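Local coordinates for cobalamin (Vitamin B12) biosynthesis CbiX protein (PDB 3LYH), which probably binds a metal ion and acts as a lyase of the CbiX chelatase family, with a likely part in cobalamin (vitamin B12) biosynthesis, at residues H6-L11 with T66-F71; V62-V67 with G94-L99. All coordinates share one frame; numbering follows the deposited sequence.

Contact 1. Residues H6-L11 with T66-F71; sequences HQIILL and TVVPLF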
# COMPACT_ATOMS: atom_id res chain seq x y z
N HIS B 6 8.41 22.74 7.36
CA HIS B 6 7.36 21.79 7.69
C HIS B 6 7.87 20.37 7.46
O HIS B 6 8.26 19.98 6.33
CB HIS B 6 6.15 22.06 6.84
CG HIS B 6 4.91 21.44 7.37
ND1 HIS B 6 4.00 22.14 8.14
CD2 HIS B 6 4.42 20.18 7.27
CE1 HIS B 6 3.01 21.34 8.48
NE2 HIS B 6 3.24 20.15 7.95
N GLN B 7 7.89 19.59 8.54
CA GLN B 7 8.45 18.24 8.47
C GLN B 7 7.38 17.29 8.03
O GLN B 7 6.31 17.28 8.61
CB GLN B 7 8.95 17.79 9.85
CG GLN B 7 9.48 16.35 9.91
CD GLN B 7 10.87 16.13 9.28
OE1 GLN B 7 11.13 15.08 8.66
NE2 GLN B 7 11.76 17.09 9.49
N ILE B 8 7.66 16.49 7.01
CA ILE B 8 6.80 15.38 6.64
C ILE B 8 7.35 14.12 7.30
O ILE B 8 8.54 13.83 7.25
CB ILE B 8 6.80 15.18 5.11
CG1 ILE B 8 6.08 16.33 4.41
CG2 ILE B 8 6.20 13.81 4.72
CD1 ILE B 8 4.52 16.21 4.50
N ILE B 9 6.46 13.37 7.94
CA ILE B 9 6.74 12.05 8.48
C ILE B 9 5.89 11.06 7.71
O ILE B 9 4.65 11.12 7.79
CB ILE B 9 6.46 11.95 9.99
CG1 ILE B 9 7.28 12.99 10.71
CG2 ILE B 9 6.86 10.55 10.51
CD1 ILE B 9 7.04 13.08 12.24
N LEU B 10 6.55 10.17 6.98
CA LEU B 10 5.88 9.05 6.30
C LEU B 10 5.78 7.95 7.30
O LEU B 10 6.80 7.47 7.77
CB LEU B 10 6.62 8.58 5.06
CG LEU B 10 6.86 9.62 3.98
CD1 LEU B 10 7.62 9.08 2.76
CD2 LEU B 10 5.61 10.31 3.57
N LEU B 11 4.55 7.56 7.67
CA LEU B 11 4.34 6.64 8.79
C LEU B 11 3.94 5.27 8.32
O LEU B 11 2.90 5.12 7.70
CB LEU B 11 3.31 7.16 9.79
CG LEU B 11 3.17 6.35 11.09
CD1 LEU B 11 4.42 6.43 11.88
CD2 LEU B 11 1.96 6.86 11.91
N THR B 66 3.50 17.12 9.47
CA THR B 66 2.36 16.43 8.87
C THR B 66 2.77 14.97 8.75
O THR B 66 3.80 14.66 8.17
CB THR B 66 1.95 17.00 7.50
OG1 THR B 66 1.55 18.38 7.70
CG2 THR B 66 0.80 16.20 6.86
N VAL B 67 1.96 14.11 9.37
CA VAL B 67 2.06 12.64 9.25
C VAL B 67 1.25 12.18 8.09
O VAL B 67 0.03 12.44 8.04
CB VAL B 67 1.61 11.96 10.55
CG1 VAL B 67 1.59 10.44 10.40
CG2 VAL B 67 2.55 12.35 11.73
N VAL B 68 1.93 11.54 7.14
CA VAL B 68 1.31 10.94 5.93
C VAL B 68 1.38 9.40 6.13
O VAL B 68 2.47 8.81 6.00
CB VAL B 68 2.03 11.32 4.63
CG1 VAL B 68 1.34 10.68 3.42
CG2 VAL B 68 2.10 12.84 4.44
N PRO B 69 0.22 8.77 6.46
CA PRO B 69 0.24 7.31 6.65
C PRO B 69 0.52 6.53 5.38
O PRO B 69 -0.18 6.69 4.38
CB PRO B 69 -1.12 7.00 7.24
CG PRO B 69 -1.65 8.27 7.75
CD PRO B 69 -1.10 9.30 6.79
N LEU B 70 1.54 5.68 5.39
CA LEU B 70 1.90 4.82 4.26
C LEU B 70 1.08 3.53 4.34
O LEU B 70 1.58 2.41 4.63
CB LEU B 70 3.39 4.49 4.21
CG LEU B 70 4.33 5.64 3.93
CD1 LEU B 70 5.77 5.14 3.80
CD2 LEU B 70 3.89 6.49 2.70
N PHE B 71 -0.21 3.73 4.20
CA PHE B 71 -1.26 2.68 4.33
C PHE B 71 -2.20 2.82 3.15
O PHE B 71 -2.65 3.94 2.80
CB PHE B 71 -2.07 2.84 5.62
CG PHE B 71 -1.32 2.50 6.85
CD1 PHE B 71 -0.45 3.38 7.42
CD2 PHE B 71 -1.50 1.25 7.46
CE1 PHE B 71 0.25 3.07 8.57
CE2 PHE B 71 -0.80 0.92 8.60
CZ PHE B 71 0.09 1.85 9.16
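Strands 6-12 and 64-69 are the two inner strands of the four-stranded parallel sheet in this chelatase-family α/β fold, and residues H6-L11 and T66-F71 form the seam between them. At its start H6 leans across to its neighbour: with CG anti to the backbone N (chi1 -162°), the imidazole meets T66 edge-on, and NE2 lies only 2.5 Å from T66 OG1 in a very short hydrogen bond. The hydroxyl stands anti to its own carbonyl carbon, and it also bonds S124 of the second subunit, so two partners grip it. An alanine in place of H6 would remove the ring and would probably leave the T66 hydroxyl with a weaker hold at the subunit interface. Beyond this pair I8 and T66 run side by side, and so do L10 and V68; L10 CD2 rests 3.9 Å from V68 CB. This face turns to the partner chain, whose L121 packs on I8 and V117 on L10. On the other face V67 and L11 cross obliquely, V67 CG1 lying 3.8 Å from L11 CB, while I9 faces helix 50-59. Four backbone hydrogen bonds tie the strands in parallel register. T66 N to Q7 O runs nearly along the C=O axis, but L11 N approaches V68 O from above the carbonyl plane. Past P69 the chain bends through an inverse gamma turn centred on L70, whose CD1 packs against L10 CB. From this turn L70 N adds a fifth bond, to L11 O at 2.7 Å, and F71 CE1 lies 3.5 Å from that same oxygen.

Contact 2. Residues V62-V67 with G94-L99; sequences VEQFTV and GVTIRL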
# COMPACT_ATOMS: atom_id res chain seq x y z
N VAL B 62 12.33 22.47 14.12
CA VAL B 62 11.07 22.25 13.43
C VAL B 62 9.97 22.06 14.46
O VAL B 62 10.11 21.30 15.41
CB VAL B 62 11.09 21.01 12.50
CG1 VAL B 62 9.74 20.82 11.84
CG2 VAL B 62 12.20 21.16 11.45
N GLU B 63 8.89 22.81 14.26
CA GLU B 63 7.77 22.79 15.17
C GLU B 63 6.46 22.29 14.53
O GLU B 63 5.54 22.03 15.30
CB GLU B 63 7.56 24.19 15.77
CG GLU B 63 8.83 24.80 16.37
CD GLU B 63 9.39 24.03 17.58
OE1 GLU B 63 8.63 23.30 18.26
OE2 GLU B 63 10.60 24.19 17.87
N GLN B 64 6.40 22.22 13.19
CA GLN B 64 5.16 21.91 12.44
C GLN B 64 5.43 20.63 11.64
O GLN B 64 6.46 20.51 10.94
CB GLN B 64 4.79 23.03 11.46
CG GLN B 64 4.45 24.38 12.12
CD GLN B 64 3.10 24.39 12.81
OE1 GLN B 64 2.20 23.61 12.46
NE2 GLN B 64 2.95 25.28 13.79
N PHE B 65 4.52 19.66 11.79
CA PHE B 65 4.66 18.34 11.19
C PHE B 65 3.37 17.97 10.49
O PHE B 65 2.30 18.41 10.89
CB PHE B 65 4.94 17.28 12.28
CG PHE B 65 6.22 17.51 13.02
CD1 PHE B 65 6.29 18.47 14.03
CD2 PHE B 65 7.34 16.72 12.78
CE1 PHE B 65 7.50 18.70 14.72
CE2 PHE B 65 8.53 16.92 13.46
CZ PHE B 65 8.62 17.90 14.45
N THR B 66 3.50 17.12 9.47
CA THR B 66 2.36 16.43 8.87
C THR B 66 2.77 14.97 8.75
O THR B 66 3.80 14.66 8.17
CB THR B 66 1.95 17.00 7.50
OG1 THR B 66 1.55 18.38 7.70
CG2 THR B 66 0.80 16.20 6.86
N VAL B 67 1.96 14.11 9.37
CA VAL B 67 2.06 12.64 9.25
C VAL B 67 1.25 12.18 8.09
O VAL B 67 0.03 12.44 8.04
CB VAL B 67 1.61 11.96 10.55
CG1 VAL B 67 1.59 10.44 10.40
CG2 VAL B 67 2.55 12.35 11.73
N GLY B 94 5.79 19.78 22.61
CA GLY B 94 5.30 21.13 22.28
C GLY B 94 5.33 21.47 20.78
O GLY B 94 5.84 22.53 20.36
N VAL B 95 4.79 20.57 19.97
CA VAL B 95 4.69 20.74 18.53
C VAL B 95 3.25 20.55 18.06
O VAL B 95 2.41 20.11 18.85
CB VAL B 95 5.62 19.75 17.79
CG1 VAL B 95 7.12 20.07 18.15
CG2 VAL B 95 5.29 18.32 18.13
N THR B 96 3.02 20.93 16.81
CA THR B 96 1.74 20.80 16.09
C THR B 96 1.94 19.76 14.97
O THR B 96 2.85 19.89 14.14
CB THR B 96 1.28 22.13 15.50
OG1 THR B 96 1.19 23.09 16.57
CG2 THR B 96 -0.11 22.01 14.84
N ILE B 97 1.11 18.72 14.98
CA ILE B 97 1.19 17.62 14.03
C ILE B 97 -0.17 17.38 13.40
O ILE B 97 -1.10 16.99 14.11
CB ILE B 97 1.69 16.31 14.69
CG1 ILE B 97 2.93 16.54 15.52
CG2 ILE B 97 1.84 15.13 13.66
CD1 ILE B 97 3.30 15.35 16.47
N ARG B 98 -0.28 17.63 12.10
CA ARG B 98 -1.46 17.31 11.33
C ARG B 98 -1.37 15.85 10.90
O ARG B 98 -0.32 15.39 10.52
CB ARG B 98 -1.57 18.19 10.10
CG ARG B 98 -2.79 17.91 9.28
CD ARG B 98 -3.07 19.01 8.23
NE ARG B 98 -2.22 18.93 7.05
CZ ARG B 98 -2.43 18.12 6.00
NH1 ARG B 98 -3.46 17.26 5.97
NH2 ARG B 98 -1.59 18.16 4.97
N LEU B 99 -2.50 15.16 10.94
CA LEU B 99 -2.61 13.78 10.47
C LEU B 99 -3.31 13.82 9.11
O LEU B 99 -4.49 14.14 9.02
CB LEU B 99 -3.38 12.95 11.50
CG LEU B 99 -3.74 11.52 11.09
CD1 LEU B 99 -2.44 10.79 10.72
CD2 LEU B 99 -4.52 10.80 12.15
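R98 leaves strand 96-99 beside T66, and its side chain can be followed along that neighbour. R98 CB sits 3.9 Å from T66 OG1. CG lies anti to the backbone N (chi1 -179°), the chain stays extended through chi2, and a bend at chi3 (78°) brings R98 NE to within 3.9 Å of T66 OG1, too far for a hydrogen bond, T66 OG1 being bonded instead to H6 NE2 and to S124 of the second subunit. The guanidinium then lies with one face over T66 CG2, the methyl offset toward the rim of the plane; R98 NH2 comes nearest, 3.6 Å from T66 CG2. NH2 finds its polar partners on the second subunit, a salt bridge to E120 and a hydrogen bond to S124, so the T66 methyl supplies an apolar surface beneath a charged tip. The backbone beneath is a parallel strand pair, with 96-99 at the outer side of the chain's four-stranded sheet and helix 78-93 making the right-handed β-α-β crossover from 64-69. T96 N bonds E63 O almost straight, and R98 is held at both its backbone ends, N by F65 O and O by V67 N. On the face away from R98, I97 CG2 presses V67 CG2 at 3.5 Å, tighter than usual van der Waals contact, and I97 CG1 touches F65 CB. The F65 ring has T96 O near the plane at its edge and V62 CG1 over one face, while F65 CE1 meets V95 CG1 at 3.7 Å. At the exposed end Q64 OE1 lies 3.5 Å from T96 CB.

Strand 64-69 serves both contacts, pairing with 6-12 in contact 1 and with 96-99 in contact 2, so T66 and V67 each have a neighbour on both flanks. Contact 1 is buried, close to the centre of the chain, and mostly aliphatic apart from its histidine-threonine pair. Contact 2, whose centre lies about 13 Å from that of the chain, is only partly buried: apolar packing survives on the face turned to helices 50-59 and 78-93, while glutamine, threonine and arginine line the other. Both reach the second subunit, contact 1 largely through aliphatic packing, contact 2 through a salt bridge and hydrogen bonds, with the T66-S124 bond common to both. Their backbones also join directly where Q7 N probably bonds Q64 O.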